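Local coordinates for pyridoxamine 5'-phosphate oxidase-related, FMN-binding protein (Mycobacterium smegmatis, PDB 6ECI), which binds flavin-adenine dinucleotide and probably sequesters it, helping mycobacteria withstand hypoxic and oxidative stress, at residues 75-89 with 114-128. Residues are numbered along the deposited sequence; the frame is centred on the assembly and turned at random.
Sequences EQGWSVIVRGVARTV and WVRVLPTQITGRRFR. With FAD (flavin-adenine dinucleotide), chain C.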
loop_
_atom_site.group_PDB
_atom_site.type_symbol
_atom_site.label_atom_id
_atom_site.label_comp_id
_atom_site.label_asym_id
_atom_site.label_seq_id
_atom_site.Cartn_x
_atom_site.Cartn_y
_atom_site.Cartn_z
ATOM N N GLU B 75 -10.245 3.877 -16.812
ATOM C CA GLU B 75 -11.361 4.731 -16.420
ATOM C C GLU B 75 -11.478 4.868 -14.904
ATOM O O GLU B 75 -11.386 5.977 -14.374
ATOM C CB GLU B 75 -12.665 4.199 -17.026
ATOM C CG GLU B 75 -12.719 4.324 -18.542
ATOM C CD GLU B 75 -14.093 4.027 -19.109
ATOM O OE1 GLU B 75 -14.476 4.677 -20.104
ATOM O OE2 GLU B 75 -14.787 3.142 -18.566
ATOM N N GLN B 76 -11.666 3.761 -14.190
ATOM C CA GLN B 76 -11.974 3.824 -12.769
ATOM C C GLN B 76 -11.067 2.899 -11.967
ATOM O O GLN B 76 -10.294 2.106 -12.510
ATOM C CB GLN B 76 -13.441 3.464 -12.506
ATOM C CG GLN B 76 -14.400 4.630 -12.635
ATOM C CD GLN B 76 -15.827 4.239 -12.311
ATOM O OE1 GLN B 76 -16.325 3.223 -12.794
ATOM N NE2 GLN B 76 -16.492 5.041 -11.487
ATOM N N GLY B 77 -11.182 3.016 -10.644
ATOM C CA GLY B 77 -10.453 2.164 -9.729
ATOM C C GLY B 77 -11.211 2.029 -8.428
ATOM O O GLY B 77 -12.218 2.702 -8.195
ATOM N N TRP B 78 -10.712 1.136 -7.576
ATOM C CA TRP B 78 -11.298 0.887 -6.268
ATOM C C TRP B 78 -10.178 0.627 -5.276
ATOM O O TRP B 78 -9.047 0.315 -5.658
ATOM C CB TRP B 78 -12.264 -0.309 -6.291
ATOM C CG TRP B 78 -11.582 -1.584 -6.683
ATOM C CD1 TRP B 78 -11.505 -2.116 -7.934
ATOM C CD2 TRP B 78 -10.857 -2.475 -5.823
ATOM N NE1 TRP B 78 -10.785 -3.284 -7.907
ATOM C CE2 TRP B 78 -10.375 -3.525 -6.623
ATOM C CE3 TRP B 78 -10.574 -2.486 -4.454
ATOM C CZ2 TRP B 78 -9.625 -4.577 -6.100
ATOM C CZ3 TRP B 78 -9.826 -3.528 -3.938
ATOM C CH2 TRP B 78 -9.362 -4.560 -4.759
ATOM N N SER B 79 -10.503 0.745 -3.991
ATOM C CA SER B 79 -9.575 0.363 -2.941
ATOM C C SER B 79 -10.366 -0.067 -1.718
ATOM O O SER B 79 -11.489 0.390 -1.494
ATOM C CB SER B 79 -8.615 1.498 -2.579
ATOM O OG SER B 79 -9.295 2.549 -1.923
ATOM N N VAL B 80 -9.767 -0.958 -0.933
ATOM C CA VAL B 80 -10.366 -1.478 0.289
ATOM C C VAL B 80 -9.344 -1.337 1.408
ATOM O O VAL B 80 -8.166 -1.661 1.220
ATOM C CB VAL B 80 -10.802 -2.949 0.127
ATOM C CG1 VAL B 80 -11.221 -3.542 1.460
ATOM C CG2 VAL B 80 -11.935 -3.054 -0.877
ATOM N N ILE B 81 -9.789 -0.840 2.561
ATOM C CA ILE B 81 -8.948 -0.699 3.743
ATOM C C ILE B 81 -9.582 -1.482 4.884
ATOM O O ILE B 81 -10.766 -1.296 5.190
ATOM C CB ILE B 81 -8.753 0.777 4.139
ATOM C CG1 ILE B 81 -8.107 1.560 2.997
ATOM C CG2 ILE B 81 -7.890 0.882 5.384
ATOM C CD1 ILE B 81 -8.004 3.042 3.266
ATOM N N VAL B 82 -8.794 -2.349 5.512
ATOM C CA VAL B 82 -9.236 -3.161 6.639
ATOM C C VAL B 82 -8.471 -2.712 7.877
ATOM O O VAL B 82 -7.234 -2.763 7.903
ATOM C CB VAL B 82 -9.022 -4.661 6.379
ATOM C CG1 VAL B 82 -9.234 -5.460 7.658
ATOM C CG2 VAL B 82 -9.948 -5.147 5.280
ATOM N N ARG B 83 -9.201 -2.266 8.894
ATOM C CA ARG B 83 -8.636 -2.029 10.216
ATOM C C ARG B 83 -8.912 -3.245 11.085
ATOM O O ARG B 83 -10.064 -3.673 11.209
ATOM C CB ARG B 83 -9.225 -0.775 10.869
ATOM C CG ARG B 83 -9.058 0.493 10.058
ATOM C CD ARG B 83 -8.905 1.718 10.953
ATOM N NE ARG B 83 -8.986 2.961 10.189
ATOM C CZ ARG B 83 -7.964 3.786 9.968
ATOM N NH1 ARG B 83 -6.762 3.520 10.464
ATOM N NH2 ARG B 83 -8.150 4.888 9.254
ATOM N N GLY B 84 -7.864 -3.798 11.676
ATOM C CA GLY B 84 -8.040 -4.957 12.520
ATOM C C GLY B 84 -6.796 -5.279 13.313
ATOM O O GLY B 84 -5.891 -4.452 13.451
ATOM N N VAL B 85 -6.767 -6.502 13.840
ATOM C CA VAL B 85 -5.651 -6.999 14.633
ATOM C C VAL B 85 -5.068 -8.218 13.936
ATOM O O VAL B 85 -5.809 -9.077 13.445
ATOM C CB VAL B 85 -6.085 -7.349 16.072
ATOM C CG1 VAL B 85 -4.876 -7.736 16.908
ATOM C CG2 VAL B 85 -6.823 -6.180 16.701
ATOM N N ALA B 86 -3.740 -8.285 13.887
ATOM C CA ALA B 86 -3.044 -9.420 13.297
ATOM C C ALA B 86 -2.810 -10.472 14.374
ATOM O O ALA B 86 -2.188 -10.187 15.404
ATOM C CB ALA B 86 -1.718 -8.987 12.672
ATOM N N ARG B 87 -3.308 -11.679 14.138
ATOM C CA ARG B 87 -3.181 -12.778 15.079
ATOM C C ARG B 87 -2.644 -13.996 14.345
ATOM O O ARG B 87 -3.085 -14.302 13.233
ATOM C CB ARG B 87 -4.532 -13.099 15.737
ATOM C CG ARG B 87 -5.194 -11.902 16.419
ATOM C CD ARG B 87 -5.143 -12.011 17.939
ATOM N NE ARG B 87 -4.200 -11.080 18.556
ATOM C CZ ARG B 87 -4.548 -10.077 19.357
ATOM N NH1 ARG B 87 -5.824 -9.855 19.639
ATOM N NH2 ARG B 87 -3.617 -9.287 19.873
ATOM N N THR B 88 -1.684 -14.682 14.957
ATOM C CA THR B 88 -1.142 -15.879 14.337
ATOM C C THR B 88 -2.150 -17.022 14.414
ATOM O O THR B 88 -3.056 -17.037 15.252
ATOM C CB THR B 88 0.172 -16.297 15.001
ATOM O OG1 THR B 88 -0.104 -16.915 16.262
ATOM C CG2 THR B 88 1.066 -15.097 15.218
ATOM N N VAL B 89 -1.978 -17.988 13.521
ATOM C CA VAL B 89 -2.864 -19.142 13.429
ATOM C C VAL B 89 -2.334 -20.218 14.372
ATOM O O VAL B 89 -1.301 -20.838 14.107
ATOM C CB VAL B 89 -2.959 -19.648 11.986
ATOM C CG1 VAL B 89 -3.642 -21.000 11.936
ATOM C CG2 VAL B 89 -3.699 -18.632 11.127
ATOM N N TRP B 114 1.556 -18.617 9.788
ATOM C CA TRP B 114 0.308 -18.082 9.270
ATOM C C TRP B 114 -0.205 -16.972 10.177
ATOM O O TRP B 114 -0.246 -17.126 11.401
ATOM C CB TRP B 114 -0.742 -19.183 9.155
ATOM C CG TRP B 114 -0.367 -20.310 8.247
ATOM C CD1 TRP B 114 0.185 -21.505 8.607
ATOM C CD2 TRP B 114 -0.522 -20.351 6.826
ATOM N NE1 TRP B 114 0.384 -22.288 7.496
ATOM C CE2 TRP B 114 -0.040 -21.601 6.388
ATOM C CE3 TRP B 114 -1.019 -19.450 5.880
ATOM C CZ2 TRP B 114 -0.040 -21.972 5.046
ATOM C CZ3 TRP B 114 -1.017 -19.820 4.547
ATOM C CH2 TRP B 114 -0.532 -21.070 4.143
ATOM N N VAL B 115 -0.598 -15.855 9.573
ATOM C CA VAL B 115 -1.167 -14.722 10.289
ATOM C C VAL B 115 -2.463 -14.325 9.598
ATOM O O VAL B 115 -2.570 -14.403 8.368
ATOM C CB VAL B 115 -0.185 -13.530 10.339
ATOM C CG1 VAL B 115 -0.733 -12.413 11.217
ATOM C CG2 VAL B 115 1.181 -13.978 10.829
ATOM N N ARG B 116 -3.451 -13.912 10.386
ATOM C CA ARG B 116 -4.710 -13.394 9.868
ATOM C C ARG B 116 -4.957 -12.007 10.436
ATOM O O ARG B 116 -4.729 -11.764 11.624
ATOM C CB ARG B 116 -5.896 -14.294 10.225
ATOM C CG ARG B 116 -5.959 -15.619 9.494
ATOM C CD ARG B 116 -7.263 -16.333 9.821
ATOM N NE ARG B 116 -7.207 -17.762 9.530
ATOM C CZ ARG B 116 -7.500 -18.302 8.350
ATOM N NH1 ARG B 116 -7.874 -17.534 7.334
ATOM N NH2 ARG B 116 -7.420 -19.615 8.188
ATOM N N VAL B 117 -5.425 -11.101 9.586
ATOM C CA VAL B 117 -5.900 -9.799 10.037
ATOM C C VAL B 117 -7.383 -9.955 10.347
ATOM O O VAL B 117 -8.209 -10.051 9.436
ATOM C CB VAL B 117 -5.655 -8.707 8.990
ATOM C CG1 VAL B 117 -6.197 -7.375 9.485
ATOM C CG2 VAL B 117 -4.177 -8.593 8.683
ATOM N N LEU B 118 -7.719 -10.015 11.634
ATOM C CA LEU B 118 -9.113 -10.128 12.039
ATOM C C LEU B 118 -9.742 -8.742 11.998
ATOM O O LEU B 118 -9.353 -7.858 12.772
ATOM C CB LEU B 118 -9.228 -10.745 13.433
ATOM C CG LEU B 118 -8.534 -12.099 13.611
ATOM C CD1 LEU B 118 -8.917 -12.720 14.944
ATOM C CD2 LEU B 118 -8.860 -13.041 12.459
ATOM N N PRO B 119 -10.714 -8.514 11.121
ATOM C CA PRO B 119 -11.168 -7.144 10.873
ATOM C C PRO B 119 -12.002 -6.594 12.017
ATOM O O PRO B 119 -12.861 -7.278 12.578
ATOM C CB PRO B 119 -12.003 -7.277 9.594
ATOM C CG PRO B 119 -12.527 -8.662 9.655
ATOM C CD PRO B 119 -11.458 -9.497 10.317
ATOM N N THR B 120 -11.723 -5.340 12.362
ATOM C CA THR B 120 -12.589 -4.541 13.213
ATOM C C THR B 120 -13.421 -3.548 12.410
ATOM O O THR B 120 -14.440 -3.058 12.910
ATOM C CB THR B 120 -11.743 -3.810 14.271
ATOM O OG1 THR B 120 -12.222 -4.140 15.580
ATOM C CG2 THR B 120 -11.760 -2.287 14.077
ATOM N N GLN B 121 -13.027 -3.287 11.165
ATOM C CA GLN B 121 -13.723 -2.376 10.269
ATOM C C GLN B 121 -13.185 -2.598 8.862
ATOM O O GLN B 121 -11.980 -2.790 8.682
ATOM C CB GLN B 121 -13.522 -0.919 10.702
ATOM C CG GLN B 121 -14.129 0.119 9.772
ATOM C CD GLN B 121 -13.774 1.538 10.181
ATOM O OE1 GLN B 121 -12.599 1.872 10.349
ATOM N NE2 GLN B 121 -14.789 2.380 10.348
ATOM N N ILE B 122 -14.078 -2.592 7.876
ATOM C CA ILE B 122 -13.684 -2.645 6.473
ATOM C C ILE B 122 -14.457 -1.573 5.720
ATOM O O ILE B 122 -15.664 -1.411 5.925
ATOM C CB ILE B 122 -13.916 -4.036 5.847
ATOM C CG1 ILE B 122 -13.398 -4.066 4.406
ATOM C CG2 ILE B 122 -15.386 -4.439 5.903
ATOM C CD1 ILE B 122 -13.223 -5.463 3.840
ATOM N N THR B 123 -13.753 -0.818 4.878
ATOM C CA THR B 123 -14.362 0.223 4.061
ATOM C C THR B 123 -13.785 0.141 2.658
ATOM O O THR B 123 -12.714 -0.429 2.439
ATOM C CB THR B 123 -14.133 1.627 4.641
ATOM O OG1 THR B 123 -12.729 1.850 4.814
ATOM C CG2 THR B 123 -14.835 1.780 5.983
ATOM N N GLY B 124 -14.506 0.717 1.708
ATOM C CA GLY B 124 -14.094 0.663 0.316
ATOM C C GLY B 124 -14.644 1.830 -0.467
ATOM O O GLY B 124 -15.750 2.316 -0.204
ATOM N N ARG B 125 -13.866 2.280 -1.448
ATOM C CA ARG B 125 -14.237 3.419 -2.271
ATOM C C ARG B 125 -14.053 3.080 -3.740
ATOM O O ARG B 125 -13.182 2.290 -4.110
ATOM C CB ARG B 125 -13.401 4.661 -1.941
ATOM C CG ARG B 125 -13.583 5.190 -0.535
ATOM C CD ARG B 125 -14.897 5.918 -0.363
ATOM N NE ARG B 125 -14.990 6.501 0.969
ATOM C CZ ARG B 125 -14.558 7.718 1.276
ATOM N NH1 ARG B 125 -14.007 8.479 0.341
ATOM N NH2 ARG B 125 -14.676 8.173 2.517
ATOM N N ARG B 126 -14.888 3.689 -4.571
ATOM C CA ARG B 126 -14.709 3.692 -6.012
ATOM C C ARG B 126 -14.314 5.100 -6.432
ATOM O O ARG B 126 -14.852 6.082 -5.913
ATOM C CB ARG B 126 -15.990 3.242 -6.721
ATOM C CG ARG B 126 -15.860 3.090 -8.224
ATOM C CD ARG B 126 -17.088 2.411 -8.807
ATOM N NE ARG B 126 -18.275 3.260 -8.717
ATOM C CZ ARG B 126 -19.518 2.801 -8.606
ATOM N NH1 ARG B 126 -19.747 1.493 -8.576
ATOM N NH2 ARG B 126 -20.535 3.650 -8.529
ATOM N N PHE B 127 -13.353 5.201 -7.348
ATOM C CA PHE B 127 -12.808 6.481 -7.785
ATOM C C PHE B 127 -12.787 6.521 -9.307
ATOM O O PHE B 127 -12.607 5.490 -9.957
ATOM C CB PHE B 127 -11.403 6.689 -7.214
ATOM C CG PHE B 127 -10.970 8.119 -7.166
ATOM C CD1 PHE B 127 -11.383 8.943 -6.140
ATOM C CD2 PHE B 127 -10.126 8.635 -8.134
ATOM C CE1 PHE B 127 -10.980 10.261 -6.086
ATOM C CE2 PHE B 127 -9.717 9.952 -8.085
ATOM C CZ PHE B 127 -10.145 10.766 -7.059
ATOM N N ARG B 128 -12.969 7.719 -9.877
ATOM C CA ARG B 128 -13.191 7.849 -11.314
ATOM C C ARG B 128 -12.073 8.570 -12.059
ATOM O O ARG B 128 -11.747 8.157 -13.167
ATOM C CB ARG B 128 -14.547 8.549 -11.564
ATOM C CG ARG B 128 -14.756 9.449 -12.808
ATOM C CD ARG B 128 -14.681 8.735 -14.168
ATOM N NE ARG B 128 -13.324 8.850 -14.691
ATOM C CZ ARG B 128 -12.922 8.541 -15.921
ATOM N NH1 ARG B 128 -13.769 8.055 -16.818
ATOM N NH2 ARG B 128 -11.645 8.719 -16.241
HETATM P PA FAD C . -13.206 10.622 4.559
HETATM O O1A FAD C . -14.581 10.545 4.006
HETATM O O2A FAD C . -12.977 11.717 5.602
HETATM O O5B FAD C . -12.751 9.234 5.152
HETATM C C5B FAD C . -13.556 8.531 6.122
HETATM C C4B FAD C . -13.067 7.109 6.218
HETATM O O4B FAD C . -13.323 6.433 4.970
HETATM C C3B FAD C . -11.570 6.948 6.442
HETATM O O3B FAD C . -11.240 7.023 7.825
HETATM C C2B FAD C . -11.297 5.555 5.870
HETATM O O2B FAD C . -11.491 4.525 6.831
HETATM C C1B FAD C . -12.323 5.457 4.734
HETATM N N9A FAD C . -11.757 5.683 3.409
HETATM C C8A FAD C . -11.487 6.887 2.812
HETATM N N7A FAD C . -10.966 6.789 1.613
HETATM C C5A FAD C . -10.883 5.412 1.408
HETATM C C6A FAD C . -10.416 4.648 0.325
HETATM N N6A FAD C . -9.925 5.165 -0.803
HETATM N N1A FAD C . -10.481 3.300 0.443
HETATM C C2A FAD C . -10.976 2.775 1.565
HETATM N N3A FAD C . -11.438 3.398 2.649
HETATM C C4A FAD C . -11.367 4.732 2.504
HETATM N N1 FAD C . -7.707 11.017 -4.146
HETATM C C2 FAD C . -6.964 12.047 -4.643
HETATM O O2 FAD C . -6.948 13.155 -4.098
HETATM N N3 FAD C . -6.205 11.857 -5.783
HETATM C C4 FAD C . -6.108 10.688 -6.511
HETATM O O4 FAD C . -5.397 10.639 -7.514
HETATM C C4X FAD C . -6.903 9.600 -5.975
HETATM N N5 FAD C . -6.875 8.455 -6.599
HETATM C C5X FAD C . -7.635 7.416 -6.084
HETATM C C6 FAD C . -7.619 6.186 -6.739
HETATM C C7 FAD C . -8.365 5.113 -6.263
HETATM C C7M FAD C . -8.322 3.798 -6.995
HETATM C C8 FAD C . -9.145 5.269 -5.105
HETATM C C8M FAD C . -9.966 4.129 -4.567
HETATM C C9 FAD C . -9.165 6.497 -4.449
HETATM C C9A FAD C . -8.419 7.566 -4.930
HETATM N N10 FAD C . -8.421 8.824 -4.293
HETATM C C10 FAD C . -7.670 9.862 -4.786
HETATM C "C1'" FAD C . -9.203 9.046 -3.071
HETATM C "C2'" FAD C . -8.355 8.943 -1.806
HETATM O "O2'" FAD C . -7.607 7.728 -1.815
HETATM C "C3'" FAD C . -9.266 8.966 -0.579
HETATM O "O3'" FAD C . -10.401 8.147 -0.830
HETATM C "C4'" FAD C . -9.741 10.363 -0.182
HETATM O "O4'" FAD C . -8.622 11.248 -0.116
HETATM C "C5'" FAD C . -10.488 10.361 1.134
HETATM O "O5'" FAD C . -11.001 11.685 1.385
HETATM P P FAD C . -12.318 11.901 2.220
HETATM O O1P FAD C . -13.520 11.481 1.369
HETATM O O2P FAD C . -12.366 13.271 2.780
HETATM O O3P FAD C . -12.162 10.845 3.388
HETATM O O HOH W 1 -11.229 0.802 6.873
#
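Ile122 lies across Val80 and Val82, its CD1 3.6 Å from Val82 CG2 and close to Val80 CG1. With CG1 anti to the backbone N (chi1 -176°), the isoleucine sends its long branch to the two valines, whose branching at CB suits an extended strand. On the same face CG1 of Val82 also meets Pro119 CB, the two side chains running alongside each other, and Val117 CG1 beyond. Strand 77-88 pairs antiparallel first with strand 121-127 and then with strand 114-119, and a classic beta bulge marks the corner between them: Arg83 O accepts from both Thr120 N and Gln121 N, the latter at 3.0 Å. Gly84 faces Pro119 here and lets the backbones draw close, its CA 3.2 Å from Leu118 O. This long ladder belongs to the split beta-barrel of the flavin/deazaflavin-dependent oxidoreductases, and the second subunit completes the FAD pocket on its other face. There Ser79 and Thr123 hold the adenine by two ring nitrogens: Ser79 OG donates to FAD N1A at 2.8 Å and Thr123 OG1 to FAD N3A at 3.0 Å, while Ile81 packs its CD1 3.4 Å from FAD C2A. A water bridges Thr123 OG1 and Ile81 O. Arg125, bent at chi2 (-75°), lays one face of its guanidinium over FAD C8A and reaches both phosphates, NH2 donating to FAD O1A at 2.8 Å and NH1 to FAD O1P; its positive charge suits the diphosphate. Phe127 lies face to face over the central ring of the isoalloxazine, its CG 3.4 Å from FAD C9A, while neighbouring Gly77, with no side chain, leaves its place to the FAD C7M methyl. Farther along this face, Gln121 OE1 sits at the edge of the Arg83 guanidinium, whose NH1 is hydrogen-bonded to Ser32 O of the second subunit.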